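Local coordinates for putative secreted cellulose binding protein (Streptomyces coelicolor, PDB 4OY7) that cleaves the glycosidic bonds of cellulose oxidatively with a single copper ion, this chain being the catalytic domain of a lytic polysaccharide monooxygenase, at residues Q15-T20 against D26-A31; V50-A55 against A60-D65; A71-R74 against F79-Y82; V102-W107 against G112-Y117; F173-R178 against N184-S189. All coordinates share one frame; numbering follows the deposited sequence.

Contact 1. Residues Q15-T20 against D26-A31; sequences QLDAKT and DPTNPA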
# COMPACT_ATOMS: atom_id res chain seq x y z
N GLN A 15 -7.57 -7.52 4.55
CA GLN A 15 -7.99 -8.84 4.12
C GLN A 15 -7.44 -9.92 5.06
O GLN A 15 -8.14 -10.90 5.32
CB GLN A 15 -7.66 -9.07 2.65
CG GLN A 15 -6.23 -9.40 2.31
CD GLN A 15 -5.92 -10.89 2.35
OE1 GLN A 15 -6.78 -11.71 2.13
NE2 GLN A 15 -4.66 -11.22 2.60
N LEU A 16 -6.23 -9.75 5.60
CA LEU A 16 -5.72 -10.68 6.62
C LEU A 16 -6.55 -10.63 7.87
O LEU A 16 -6.82 -11.66 8.45
CB LEU A 16 -4.28 -10.40 7.02
CG LEU A 16 -3.22 -10.69 5.97
CD1 LEU A 16 -1.88 -10.24 6.56
CD2 LEU A 16 -3.18 -12.15 5.52
N ASP A 17 -6.94 -9.43 8.29
CA ASP A 17 -7.82 -9.26 9.45
C ASP A 17 -9.21 -9.87 9.25
O ASP A 17 -9.83 -10.28 10.23
CB ASP A 17 -7.96 -7.76 9.76
CG ASP A 17 -8.70 -7.49 11.03
OD1 ASP A 17 -9.74 -6.79 10.97
OD2 ASP A 17 -8.24 -7.97 12.09
N ALA A 18 -9.69 -9.92 8.02
CA ALA A 18 -11.05 -10.37 7.75
C ALA A 18 -11.14 -11.85 7.40
O ALA A 18 -12.22 -12.44 7.43
CB ALA A 18 -11.69 -9.55 6.65
N LYS A 19 -10.00 -12.46 7.09
CA LYS A 19 -9.96 -13.79 6.49
C LYS A 19 -10.57 -14.87 7.38
O LYS A 19 -10.25 -14.97 8.55
CB LYS A 19 -8.51 -14.16 6.17
CG LYS A 19 -8.36 -15.45 5.36
CD LYS A 19 -7.25 -15.32 4.33
CE LYS A 19 -5.91 -14.96 4.97
NZ LYS A 19 -4.83 -15.02 3.94
N THR A 20 -11.45 -15.69 6.80
CA THR A 20 -11.99 -16.85 7.50
C THR A 20 -11.82 -18.06 6.63
O THR A 20 -11.60 -17.94 5.43
CB THR A 20 -13.50 -16.71 7.82
OG1 THR A 20 -14.25 -16.80 6.60
CG2 THR A 20 -13.79 -15.39 8.51
N ASP A 26 -14.78 -11.20 7.89
CA ASP A 26 -15.21 -10.74 9.22
C ASP A 26 -14.12 -9.97 9.94
O ASP A 26 -13.45 -10.49 10.81
CB ASP A 26 -15.64 -11.93 10.06
CG ASP A 26 -16.29 -11.50 11.36
OD1 ASP A 26 -17.07 -10.51 11.34
OD2 ASP A 26 -16.04 -12.15 12.39
N PRO A 27 -13.94 -8.70 9.57
CA PRO A 27 -12.88 -7.90 10.20
C PRO A 27 -13.23 -7.53 11.62
O PRO A 27 -14.41 -7.38 11.94
CB PRO A 27 -12.82 -6.65 9.33
CG PRO A 27 -14.11 -6.57 8.60
CD PRO A 27 -14.65 -7.96 8.51
N THR A 28 -12.21 -7.41 12.46
CA THR A 28 -12.40 -6.88 13.81
C THR A 28 -11.83 -5.46 13.94
O THR A 28 -12.22 -4.72 14.82
CB THR A 28 -11.81 -7.80 14.89
OG1 THR A 28 -10.43 -8.02 14.64
CG2 THR A 28 -12.53 -9.14 14.89
N ASN A 29 -10.91 -5.10 13.05
CA ASN A 29 -10.36 -3.76 13.09
C ASN A 29 -11.43 -2.77 12.62
O ASN A 29 -12.09 -2.99 11.60
CB ASN A 29 -9.09 -3.64 12.24
CG ASN A 29 -8.62 -2.20 12.11
OD1 ASN A 29 -9.14 -1.45 11.31
ND2 ASN A 29 -7.61 -1.83 12.88
N PRO A 30 -11.63 -1.69 13.36
CA PRO A 30 -12.79 -0.84 13.03
C PRO A 30 -12.68 -0.07 11.72
O PRO A 30 -13.69 0.17 11.07
CB PRO A 30 -12.89 0.13 14.22
CG PRO A 30 -11.59 -0.00 14.94
CD PRO A 30 -11.10 -1.40 14.70
N ALA A 31 -11.48 0.35 11.34
CA ALA A 31 -11.28 0.99 10.06
C ALA A 31 -11.53 -0.02 8.91
O ALA A 31 -12.11 0.31 7.89
CB ALA A 31 -9.89 1.60 9.95
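Asp17, in the last turn of helix 10-18, meets the backbone of Thr28 and Asn29 with its carboxylate. With CG anti to the backbone N (chi1 -173°), the group stretches from the helix toward the 26-31 segment, and one oxygen takes two N-H groups. Asn29 N gives Asp17 OD1 a nearly straight bond of 2.9 Å, while Thr28 N reaches the same Asp17 OD1 at 3.0 Å along a more bent path. Both come in on the syn side, but from opposite faces of the carboxylate plane, so rotation of the group is restrained. The second oxygen is lightly used: Thr28 OG1 makes a weak bond of 3.4 Å to Asp17 OD2.

Between the backbones, Asp26 N donates to Ala18 O at 2.9 Å. The apolar share is small, Ala18 CB lying 3.8 Å from Pro27 CD, while Pro27 continues onto Leu36 of the next helix.

Asn29 is the N-cap of helix 30-39, its OD1 bonded to Cys32 N and its ND2 held by Asp88 O. With the Cys14-Cys32 disulfide, this makes a side-chain-capped, disulfide-linked connection between helices 10-18 and 30-39 at the periphery of the domain.

Contact 2. Residues V50-A55 against A60-D65; sequences VLDSNA and AGYVPD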
# COMPACT_ATOMS: atom_id res chain seq x y z
N VAL A 50 -5.33 -2.68 -6.89
CA VAL A 50 -5.43 -1.23 -6.75
C VAL A 50 -4.62 -0.57 -7.88
O VAL A 50 -3.46 -0.21 -7.70
CB VAL A 50 -4.95 -0.74 -5.37
CG1 VAL A 50 -5.36 0.71 -5.20
CG2 VAL A 50 -5.60 -1.56 -4.26
N LEU A 51 -5.25 -0.40 -9.03
CA LEU A 51 -4.56 -0.13 -10.26
C LEU A 51 -5.24 0.97 -11.06
O LEU A 51 -6.42 1.25 -10.91
CB LEU A 51 -4.44 -1.43 -11.09
CG LEU A 51 -5.73 -2.02 -11.67
CD1 LEU A 51 -6.07 -1.48 -13.05
CD2 LEU A 51 -5.59 -3.53 -11.76
N ASP A 52 -4.44 1.65 -11.88
CA ASP A 52 -4.95 2.60 -12.87
C ASP A 52 -4.29 2.15 -14.17
O ASP A 52 -3.07 2.21 -14.30
CB ASP A 52 -4.55 4.03 -12.52
CG ASP A 52 -4.93 5.06 -13.58
OD1 ASP A 52 -4.63 6.25 -13.35
OD2 ASP A 52 -5.54 4.71 -14.61
N SER A 53 -5.12 1.70 -15.11
CA SER A 53 -4.65 1.26 -16.44
C SER A 53 -3.90 2.31 -17.25
O SER A 53 -3.19 1.95 -18.19
CB SER A 53 -5.84 0.83 -17.32
OG SER A 53 -6.62 -0.09 -16.62
N ASN A 54 -4.10 3.59 -16.93
CA ASN A 54 -3.58 4.69 -17.73
C ASN A 54 -2.65 5.64 -17.00
O ASN A 54 -2.35 6.72 -17.51
CB ASN A 54 -4.76 5.48 -18.30
CG ASN A 54 -5.57 4.66 -19.27
OD1 ASN A 54 -5.10 4.34 -20.38
ND2 ASN A 54 -6.77 4.28 -18.87
N ALA A 55 -2.21 5.28 -15.80
CA ALA A 55 -1.38 6.21 -15.05
C ALA A 55 -0.06 6.54 -15.74
O ALA A 55 0.35 7.68 -15.77
CB ALA A 55 -1.14 5.68 -13.66
N ALA A 60 1.68 13.50 -9.10
CA ALA A 60 1.09 14.83 -8.83
C ALA A 60 0.60 15.53 -10.09
O ALA A 60 1.31 15.58 -11.10
CB ALA A 60 2.08 15.74 -8.11
N GLY A 61 -0.61 16.07 -10.04
CA GLY A 61 -1.23 16.73 -11.16
C GLY A 61 -2.14 15.81 -11.94
O GLY A 61 -2.95 16.28 -12.75
N TYR A 62 -2.00 14.49 -11.72
CA TYR A 62 -2.83 13.46 -12.35
C TYR A 62 -3.65 12.61 -11.34
O TYR A 62 -4.84 12.42 -11.54
CB TYR A 62 -1.96 12.56 -13.24
CG TYR A 62 -2.73 11.38 -13.75
CD1 TYR A 62 -3.75 11.56 -14.68
CD2 TYR A 62 -2.50 10.10 -13.26
CE1 TYR A 62 -4.51 10.50 -15.12
CE2 TYR A 62 -3.24 9.04 -13.70
CZ TYR A 62 -4.25 9.24 -14.62
OH TYR A 62 -4.99 8.19 -15.08
N VAL A 63 -2.98 12.07 -10.31
CA VAL A 63 -3.65 11.34 -9.19
C VAL A 63 -4.03 12.39 -8.16
O VAL A 63 -3.16 13.04 -7.60
CB VAL A 63 -2.74 10.21 -8.60
CG1 VAL A 63 -3.41 9.37 -7.52
CG2 VAL A 63 -2.26 9.30 -9.72
N PRO A 64 -5.34 12.61 -7.94
CA PRO A 64 -5.70 13.72 -7.05
C PRO A 64 -5.26 13.51 -5.61
O PRO A 64 -5.22 12.37 -5.16
CB PRO A 64 -7.23 13.78 -7.17
CG PRO A 64 -7.50 13.22 -8.52
CD PRO A 64 -6.51 12.10 -8.68
N ASP A 65 -4.90 14.60 -4.92
CA ASP A 65 -4.61 14.51 -3.48
C ASP A 65 -5.78 13.82 -2.80
O ASP A 65 -6.93 14.00 -3.19
CB ASP A 65 -4.36 15.86 -2.82
CG ASP A 65 -3.07 16.53 -3.24
OD1 ASP A 65 -2.12 15.84 -3.62
OD2 ASP A 65 -3.00 17.79 -3.16
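Tyr62 spans the gap to Asp52 and Ala55 almost alone. The chain reaches it through Gly61, whose positive phi turns the loop. A chi1 of 172° swings the Tyr62 ring away from its own N and out toward the 50-55 segment, where the phenol closes a short bond, Tyr62 OH to Asp52 OD1, of 2.6 Å. The hydroxyl is donor here and meets the syn lone pair of OD1. Asp52 OD1 sits at the edge of the ring, near its plane and 3.1 Å from Tyr62 CE2, and the carboxylate and ring planes are nearly coplanar (21° apart). Next to it Ala55 packs obliquely against the ring, its CA 3.6 Å from Tyr62 CE2 and its CB 4.0 Å from that same carbon. Arg58 and Arg74 both make cation-pi contacts with Tyr62, and Arg74 NH1 also bonds to Tyr62 O. One residue further on, the Val63 side chain packs on Phe186.

The acid that receives the phenol stands near the active site: the Asp52 side chain is about 7 Å from that of Glu183, a residue of the copper site. Its other oxygen holds its own loop. Asn54 N donates to Asp52 OD2 at 3.0 Å from well above the carboxylate plane, an Asx turn set on the type I beta turn from Asp52 to Ala55 that ends strand 51-52.

Contact 3. Residues A71-R74 against F79-Y82; sequences AGDR and FSAY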
# COMPACT_ATOMS: atom_id res chain seq x y z
N ALA A 71 -5.70 4.45 -6.12
CA ALA A 71 -5.28 4.68 -7.52
C ALA A 71 -6.14 5.74 -8.20
O ALA A 71 -6.52 5.62 -9.38
CB ALA A 71 -5.33 3.39 -8.31
N GLY A 72 -6.44 6.81 -7.48
CA GLY A 72 -7.23 7.91 -8.05
C GLY A 72 -8.67 7.57 -8.34
O GLY A 72 -9.38 8.30 -9.05
N ASP A 73 -9.15 6.49 -7.70
CA ASP A 73 -10.49 5.94 -7.95
C ASP A 73 -10.71 5.56 -9.41
O ASP A 73 -11.83 5.61 -9.92
CB ASP A 73 -11.58 6.89 -7.41
CG ASP A 73 -11.53 7.01 -5.91
OD1 ASP A 73 -11.46 5.96 -5.21
OD2 ASP A 73 -11.50 8.14 -5.41
N ARG A 74 -9.64 5.13 -10.06
CA ARG A 74 -9.68 4.73 -11.47
C ARG A 74 -9.57 3.22 -11.71
O ARG A 74 -9.50 2.80 -12.86
CB ARG A 74 -8.61 5.48 -12.26
CG ARG A 74 -8.84 6.98 -12.33
CD ARG A 74 -7.89 7.60 -13.34
NE ARG A 74 -8.13 9.03 -13.51
CZ ARG A 74 -7.45 10.03 -12.93
NH1 ARG A 74 -6.42 9.85 -12.08
NH2 ARG A 74 -7.80 11.28 -13.25
N PHE A 79 -12.28 1.09 -4.25
CA PHE A 79 -11.29 1.10 -3.16
C PHE A 79 -11.34 2.43 -2.44
O PHE A 79 -10.46 2.75 -1.65
CB PHE A 79 -9.86 0.91 -3.71
CG PHE A 79 -9.57 -0.48 -4.19
CD1 PHE A 79 -9.51 -1.57 -3.31
CD2 PHE A 79 -9.34 -0.71 -5.54
CE1 PHE A 79 -9.26 -2.85 -3.78
CE2 PHE A 79 -9.10 -1.99 -6.02
CZ PHE A 79 -9.05 -3.06 -5.14
N SER A 80 -12.41 3.18 -2.66
CA SER A 80 -12.51 4.55 -2.16
C SER A 80 -12.37 4.65 -0.63
O SER A 80 -11.76 5.59 -0.12
CB SER A 80 -13.82 5.21 -2.63
OG SER A 80 -13.91 6.57 -2.24
N ALA A 81 -12.91 3.66 0.07
CA ALA A 81 -12.87 3.65 1.54
C ALA A 81 -11.47 3.57 2.13
O ALA A 81 -11.26 3.98 3.27
CB ALA A 81 -13.74 2.53 2.13
N TYR A 82 -10.52 3.10 1.34
CA TYR A 82 -9.14 2.88 1.77
C TYR A 82 -8.37 4.19 1.74
O TYR A 82 -7.25 4.24 2.20
CB TYR A 82 -8.49 1.72 0.96
CG TYR A 82 -9.26 0.45 1.21
CD1 TYR A 82 -8.97 -0.36 2.29
CD2 TYR A 82 -10.36 0.11 0.43
CE1 TYR A 82 -9.70 -1.49 2.57
CE2 TYR A 82 -11.11 -1.01 0.71
CZ TYR A 82 -10.79 -1.82 1.79
OH TYR A 82 -11.54 -2.93 2.12
O HOH W 1 -12.17 3.42 -6.03
O HOH W 2 -11.70 8.34 -2.74
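The carboxylate of Asp73 is the flat group that meets Ser80: its OD1 lies 3.5 Å from Ser80 CA and 3.6 Å from Ser80 CB, touching carbon rather than a polar atom. Of the two aromatic rings, that of Tyr82 has the carbonyl carbon of Phe79 in its plane at the edge, and that of Phe79 turns inward onto Val50, Thr11 and Ala43. Both segments belong to the long loop region between strands 51-52 and 92-94 of the immunoglobulin-like AA10 monooxygenase fold, and the direct contact between them is slight.

Water does most of the joining. One molecule accepts from Phe79 N at 2.9 Å and lies 2.8 Å from Asp73 OD1, to which it can donate, so the acid reaches the backbone of the 79-82 segment at one remove. A second donates to Asp73 OD2 at 2.7 Å and is hydrogen-bonded to Ser80 OG, 2.9 Å away. Each oxygen therefore has its own water. OD1 is in addition bonded to Ser70 OG, which helps to fix the rotation of the carboxylate.

What brings Asp73 here is an unusual backbone. Ala71, Gly72 and Asp73 all have positive phi, and the turn they form closes with a bond from Arg74 N to Ala71 O. From it the Asp73 side chain leaves with CG beside its own N (chi1 -65°), which carries the oxygens nearer to Ser80. On the other side the 3-10 segment that starts at Ser80 is closed by Tyr82 N donating to Phe79 O at 3.0 Å.

Contact 4. Residues V102-W107 against G112-Y117; sequences VEYSNW and GDFRVY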
# COMPACT_ATOMS: atom_id res chain seq x y z
N VAL A 102 11.44 -5.60 2.77
CA VAL A 102 10.15 -5.21 2.17
C VAL A 102 9.67 -6.34 1.26
O VAL A 102 10.49 -6.99 0.62
CB VAL A 102 10.29 -3.89 1.36
CG1 VAL A 102 9.02 -3.58 0.55
CG2 VAL A 102 10.66 -2.73 2.28
N GLU A 103 8.35 -6.60 1.27
CA GLU A 103 7.71 -7.63 0.45
C GLU A 103 6.56 -7.00 -0.28
O GLU A 103 5.81 -6.24 0.33
CB GLU A 103 7.20 -8.79 1.33
CG GLU A 103 8.36 -9.50 1.99
CD GLU A 103 8.08 -10.89 2.56
OE1 GLU A 103 7.01 -11.47 2.36
OE2 GLU A 103 8.97 -11.42 3.24
N TYR A 104 6.48 -7.21 -1.59
CA TYR A 104 5.40 -6.68 -2.40
C TYR A 104 4.80 -7.81 -3.22
O TYR A 104 5.55 -8.59 -3.81
CB TYR A 104 5.91 -5.56 -3.30
CG TYR A 104 4.86 -4.67 -3.92
CD1 TYR A 104 4.07 -5.14 -4.97
CD2 TYR A 104 4.68 -3.35 -3.51
CE1 TYR A 104 3.10 -4.35 -5.55
CE2 TYR A 104 3.74 -2.55 -4.11
CZ TYR A 104 2.94 -3.06 -5.12
OH TYR A 104 2.00 -2.26 -5.72
N SER A 105 3.47 -7.96 -3.18
CA SER A 105 2.83 -9.09 -3.84
C SER A 105 3.18 -9.20 -5.31
O SER A 105 3.18 -8.22 -6.01
CB SER A 105 1.30 -8.97 -3.71
OG SER A 105 0.63 -9.94 -4.50
N ASN A 106 3.45 -10.42 -5.77
CA ASN A 106 3.57 -10.69 -7.22
C ASN A 106 2.38 -11.49 -7.73
O ASN A 106 2.54 -12.46 -8.46
CB ASN A 106 4.88 -11.41 -7.56
CG ASN A 106 4.97 -12.78 -6.95
OD1 ASN A 106 4.11 -13.17 -6.17
ND2 ASN A 106 6.03 -13.51 -7.26
N TRP A 107 1.17 -11.10 -7.32
CA TRP A 107 -0.02 -11.86 -7.71
C TRP A 107 -0.07 -12.03 -9.24
O TRP A 107 -0.39 -13.11 -9.73
CB TRP A 107 -1.31 -11.24 -7.15
CG TRP A 107 -2.50 -12.17 -7.29
CD1 TRP A 107 -3.56 -12.02 -8.14
CD2 TRP A 107 -2.71 -13.42 -6.60
NE1 TRP A 107 -4.44 -13.07 -7.99
CE2 TRP A 107 -3.93 -13.96 -7.08
CE3 TRP A 107 -1.99 -14.14 -5.63
CZ2 TRP A 107 -4.44 -15.18 -6.62
CZ3 TRP A 107 -2.50 -15.36 -5.19
CH2 TRP A 107 -3.72 -15.86 -5.67
N GLY A 112 9.35 -3.43 -14.09
CA GLY A 112 9.17 -2.02 -13.72
C GLY A 112 9.85 -1.63 -12.42
O GLY A 112 10.68 -2.40 -11.87
N ASP A 113 9.52 -0.42 -11.97
CA ASP A 113 10.09 0.23 -10.77
C ASP A 113 9.06 0.30 -9.68
O ASP A 113 7.86 0.59 -9.93
CB ASP A 113 10.48 1.69 -11.04
CG ASP A 113 11.65 1.86 -11.94
OD1 ASP A 113 12.36 0.89 -12.21
OD2 ASP A 113 11.85 3.01 -12.38
N PHE A 114 9.52 0.13 -8.44
CA PHE A 114 8.75 0.46 -7.28
C PHE A 114 9.25 1.78 -6.70
O PHE A 114 10.40 1.88 -6.25
CB PHE A 114 8.88 -0.66 -6.26
CG PHE A 114 8.28 -1.95 -6.72
CD1 PHE A 114 9.03 -2.88 -7.41
CD2 PHE A 114 6.95 -2.24 -6.44
CE1 PHE A 114 8.48 -4.08 -7.85
CE2 PHE A 114 6.38 -3.42 -6.89
CZ PHE A 114 7.14 -4.35 -7.58
N ARG A 115 8.38 2.78 -6.74
CA ARG A 115 8.71 4.12 -6.20
C ARG A 115 8.16 4.15 -4.81
O ARG A 115 6.93 4.08 -4.65
CB ARG A 115 8.06 5.20 -7.05
CG ARG A 115 8.63 5.27 -8.45
CD ARG A 115 7.87 6.20 -9.34
NE ARG A 115 8.32 6.17 -10.73
CZ ARG A 115 7.74 6.85 -11.71
NH1 ARG A 115 6.71 7.68 -11.45
NH2 ARG A 115 8.23 6.76 -12.94
N VAL A 116 9.05 4.31 -3.85
CA VAL A 116 8.71 4.20 -2.43
C VAL A 116 8.82 5.58 -1.76
O VAL A 116 9.87 6.22 -1.79
CB VAL A 116 9.62 3.18 -1.72
CG1 VAL A 116 9.27 3.09 -0.24
CG2 VAL A 116 9.58 1.79 -2.41
N TYR A 117 7.73 5.99 -1.11
CA TYR A 117 7.60 7.31 -0.46
C TYR A 117 7.21 7.23 1.01
O TYR A 117 6.47 6.34 1.42
CB TYR A 117 6.55 8.18 -1.16
CG TYR A 117 6.65 8.34 -2.66
CD1 TYR A 117 6.28 7.33 -3.53
CD2 TYR A 117 7.04 9.54 -3.20
CE1 TYR A 117 6.34 7.51 -4.92
CE2 TYR A 117 7.10 9.75 -4.58
CZ TYR A 117 6.73 8.73 -5.44
OH TYR A 117 6.82 8.96 -6.81
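Phe114 drives one edge of its ring into the face of Tyr104, an edge-to-face pair with the centroids 4.7 Å apart. The atom that does the touching is Phe114 CE2, which hovers 3.4 Å above the Tyr104 ring plane, over its centre. Every atom of the tyrosine's six-membered ring is close to it, the nearest being Tyr104 CD1 at 3.5 Å from Phe114 CE2. The planes are inclined at 58°, so the approach is tilted well short of a perpendicular T. Phe114 CD2 also shares in the contact, at 3.9 Å from Tyr104 CD2.

The backbones stay far apart, 9.3 Å between Tyr104 CA and Phe114 CA, and the side chains bridge that gap. They do so across the core of a beta sandwich of immunoglobulin-like type: Tyr104 belongs to strand 99-105 of one sheet, and Phe114 to strand 112-119 of the other. The two start out differently to meet there, the Tyr104 ring turned away from its backbone N (chi1 -165°) and the Phe114 ring turned away from its carbonyl carbon (chi1 -65°).

In the next shell Trp176 stacks on Phe114 and also meets Tyr104, while Tyr156 and Trp158 of strand 155-161 come against Phe114. Backbone bonds from Tyr104 to Tyr156 hold its strand in place, and the Tyr104 side chain lies about 9 Å from the copper ion.

Contact 5. Residues F173-R178 against N184-S189; sequences FMQWVR and NFFSCS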
# COMPACT_ATOMS: atom_id res chain seq x y z
N PHE A 173 3.84 5.02 0.96
CA PHE A 173 3.11 4.93 -0.30
C PHE A 173 4.04 4.41 -1.37
O PHE A 173 5.20 4.87 -1.46
CB PHE A 173 2.60 6.30 -0.75
CG PHE A 173 2.17 6.34 -2.17
CD1 PHE A 173 1.01 5.67 -2.59
CD2 PHE A 173 2.91 7.03 -3.11
CE1 PHE A 173 0.62 5.71 -3.92
CE2 PHE A 173 2.53 7.04 -4.45
CZ PHE A 173 1.41 6.35 -4.85
N MET A 174 3.58 3.43 -2.14
CA MET A 174 4.37 2.90 -3.25
C MET A 174 3.58 2.95 -4.53
O MET A 174 2.35 2.68 -4.54
CB MET A 174 4.83 1.47 -3.00
CG MET A 174 5.39 1.23 -1.63
SD MET A 174 6.13 -0.42 -1.52
CE MET A 174 6.28 -0.54 0.25
N GLN A 175 4.27 3.34 -5.59
CA GLN A 175 3.71 3.31 -6.94
C GLN A 175 4.56 2.34 -7.74
O GLN A 175 5.78 2.48 -7.86
CB GLN A 175 3.68 4.69 -7.58
CG GLN A 175 2.81 4.75 -8.82
CD GLN A 175 2.65 6.16 -9.35
OE1 GLN A 175 2.84 7.14 -8.62
NE2 GLN A 175 2.27 6.28 -10.63
N TRP A 176 3.90 1.30 -8.24
CA TRP A 176 4.52 0.29 -9.05
C TRP A 176 4.31 0.70 -10.49
O TRP A 176 3.18 0.66 -10.99
CB TRP A 176 3.89 -1.07 -8.80
CG TRP A 176 4.54 -2.22 -9.49
CD1 TRP A 176 5.77 -2.25 -10.11
CD2 TRP A 176 4.02 -3.56 -9.58
NE1 TRP A 176 6.01 -3.51 -10.60
CE2 TRP A 176 4.96 -4.33 -10.29
CE3 TRP A 176 2.83 -4.18 -9.13
CZ2 TRP A 176 4.76 -5.67 -10.56
CZ3 TRP A 176 2.64 -5.48 -9.41
CH2 TRP A 176 3.60 -6.24 -10.10
N VAL A 177 5.39 1.10 -11.14
CA VAL A 177 5.36 1.66 -12.48
C VAL A 177 5.88 0.63 -13.46
O VAL A 177 7.09 0.35 -13.53
CB VAL A 177 6.16 2.97 -12.53
CG1 VAL A 177 6.11 3.59 -13.92
CG2 VAL A 177 5.63 3.89 -11.44
N ARG A 178 4.96 0.01 -14.19
CA ARG A 178 5.34 -0.97 -15.19
C ARG A 178 6.16 -0.32 -16.28
O ARG A 178 5.92 0.82 -16.65
CB ARG A 178 4.10 -1.65 -15.80
CG ARG A 178 3.41 -2.62 -14.84
CD ARG A 178 2.16 -3.25 -15.46
NE ARG A 178 2.48 -4.08 -16.62
CZ ARG A 178 1.57 -4.74 -17.34
NH1 ARG A 178 0.28 -4.70 -17.03
NH2 ARG A 178 1.94 -5.43 -18.41
N ASN A 184 -0.34 1.05 -13.69
CA ASN A 184 0.45 1.17 -12.47
C ASN A 184 -0.41 0.71 -11.27
O ASN A 184 -1.64 0.81 -11.30
CB ASN A 184 0.81 2.65 -12.22
CG ASN A 184 1.80 3.27 -13.21
OD1 ASN A 184 2.11 4.46 -13.03
ND2 ASN A 184 2.33 2.52 -14.20
N PHE A 185 0.25 0.33 -10.18
CA PHE A 185 -0.39 -0.07 -8.91
C PHE A 185 -0.06 0.92 -7.79
O PHE A 185 0.98 1.55 -7.79
CB PHE A 185 0.04 -1.50 -8.57
CG PHE A 185 -0.47 -2.49 -9.58
CD1 PHE A 185 0.16 -2.69 -10.79
CD2 PHE A 185 -1.68 -3.11 -9.35
CE1 PHE A 185 -0.38 -3.55 -11.72
CE2 PHE A 185 -2.23 -3.97 -10.27
CZ PHE A 185 -1.58 -4.17 -11.45
N PHE A 186 -0.97 1.02 -6.84
CA PHE A 186 -0.91 2.04 -5.82
C PHE A 186 -1.08 1.40 -4.45
O PHE A 186 -2.05 0.68 -4.22
CB PHE A 186 -2.02 3.08 -6.07
CG PHE A 186 -1.77 3.91 -7.31
CD1 PHE A 186 -2.06 3.41 -8.56
CD2 PHE A 186 -1.18 5.19 -7.22
CE1 PHE A 186 -1.76 4.12 -9.71
CE2 PHE A 186 -0.88 5.90 -8.38
CZ PHE A 186 -1.17 5.36 -9.62
N SER A 187 -0.11 1.63 -3.59
CA SER A 187 -0.05 0.93 -2.31
C SER A 187 0.16 1.85 -1.15
O SER A 187 1.12 2.60 -1.16
CB SER A 187 1.09 -0.08 -2.34
OG SER A 187 1.23 -0.78 -1.11
N CYS A 188 -0.65 1.71 -0.10
CA CYS A 188 -0.56 2.57 1.10
C CYS A 188 -0.45 1.74 2.35
O CYS A 188 -1.32 0.91 2.61
CB CYS A 188 -1.81 3.41 1.22
SG CYS A 188 -1.88 4.86 0.11
N SER A 189 0.61 1.94 3.12
CA SER A 189 0.88 1.15 4.32
C SER A 189 1.01 2.07 5.54
O SER A 189 1.89 2.92 5.62
CB SER A 189 2.18 0.38 4.13
OG SER A 189 2.11 -0.45 2.99
O HOH W 3 3.71 2.91 -16.63
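Different first torsions, with Trp176 CG opposite its backbone N (chi1 -174°) and Phe185 CG opposite its carbonyl carbon (chi1 -65°), lay these two rings side by side; as a hydrogen-bonded pair, both residues point to one face of the sheet. The rings meet obliquely, Trp176 CE3 being 3.5 Å from Phe185 CD1. Met174 and Ser187 occupy the same face, and Ser187 OG has its partner in Ala4 N.

The other face carries Phe173, Gln175, Val177, Asn184, Phe186 and Cys188. Gln175 runs extended, its CG over the face of the Phe186 ring, 4.3 Å from the centroid, as a CH-pi contact. Its amide then reaches diagonally across to the partner strand: Gln175 NE2 donates to Asn184 OD1 at 3.0 Å, with the acceptor in the amide plane. Arg58 O also takes a bond from NE2 and Gly57 N gives one to OD1, so this buried polar pair is well satisfied. The Phe173 ring has Phe186 CD2 at its edge, 3.7 Å from Phe173 CZ, and the sulfur of Cys188 close to the ring plane too. That sulfur is in disulfide with Cys69.

Backbone bonds run in pairs at Met174-Ser187 and Trp176-Phe185, both bonds of the Met174-Ser187 pair being 2.8 Å from N to O. Toward the turn a water accepts from Asn184 ND2 and donates to Arg178 O.

This is an antiparallel beta hairpin, strands 168-178 and 184-193, at the heart of the sandwich. One end of it borders the copper site: the side chain of Phe185 comes within about 3 Å of the copper ion, and Arg178 is salt-bridged to Glu183.

In the fold
Contact 5 sits at the middle of the set. Its strand 184-189 pairs with the strand of contact 2 through Val50 O and Phe186 N, 2.9 Å apart, and its strand 173-178 pairs with that of contact 4 through Asp113 O and Val177 N at 2.8 Å. Contacts 4 and 5 have centres only 7 Å apart. Contact 3 touches contact 5 through Ala71 on Phe186, and contact 2 through Arg74, Ala71 and Phe79. Contact 1 stands off from all of them, its centre 19 Å from that of contact 3 and 27 Å from contact 2. The copper, held by His1 and His110, is about 9 Å from the Tyr104 side chain and about 12 Å from those of Asp52 and Phe79.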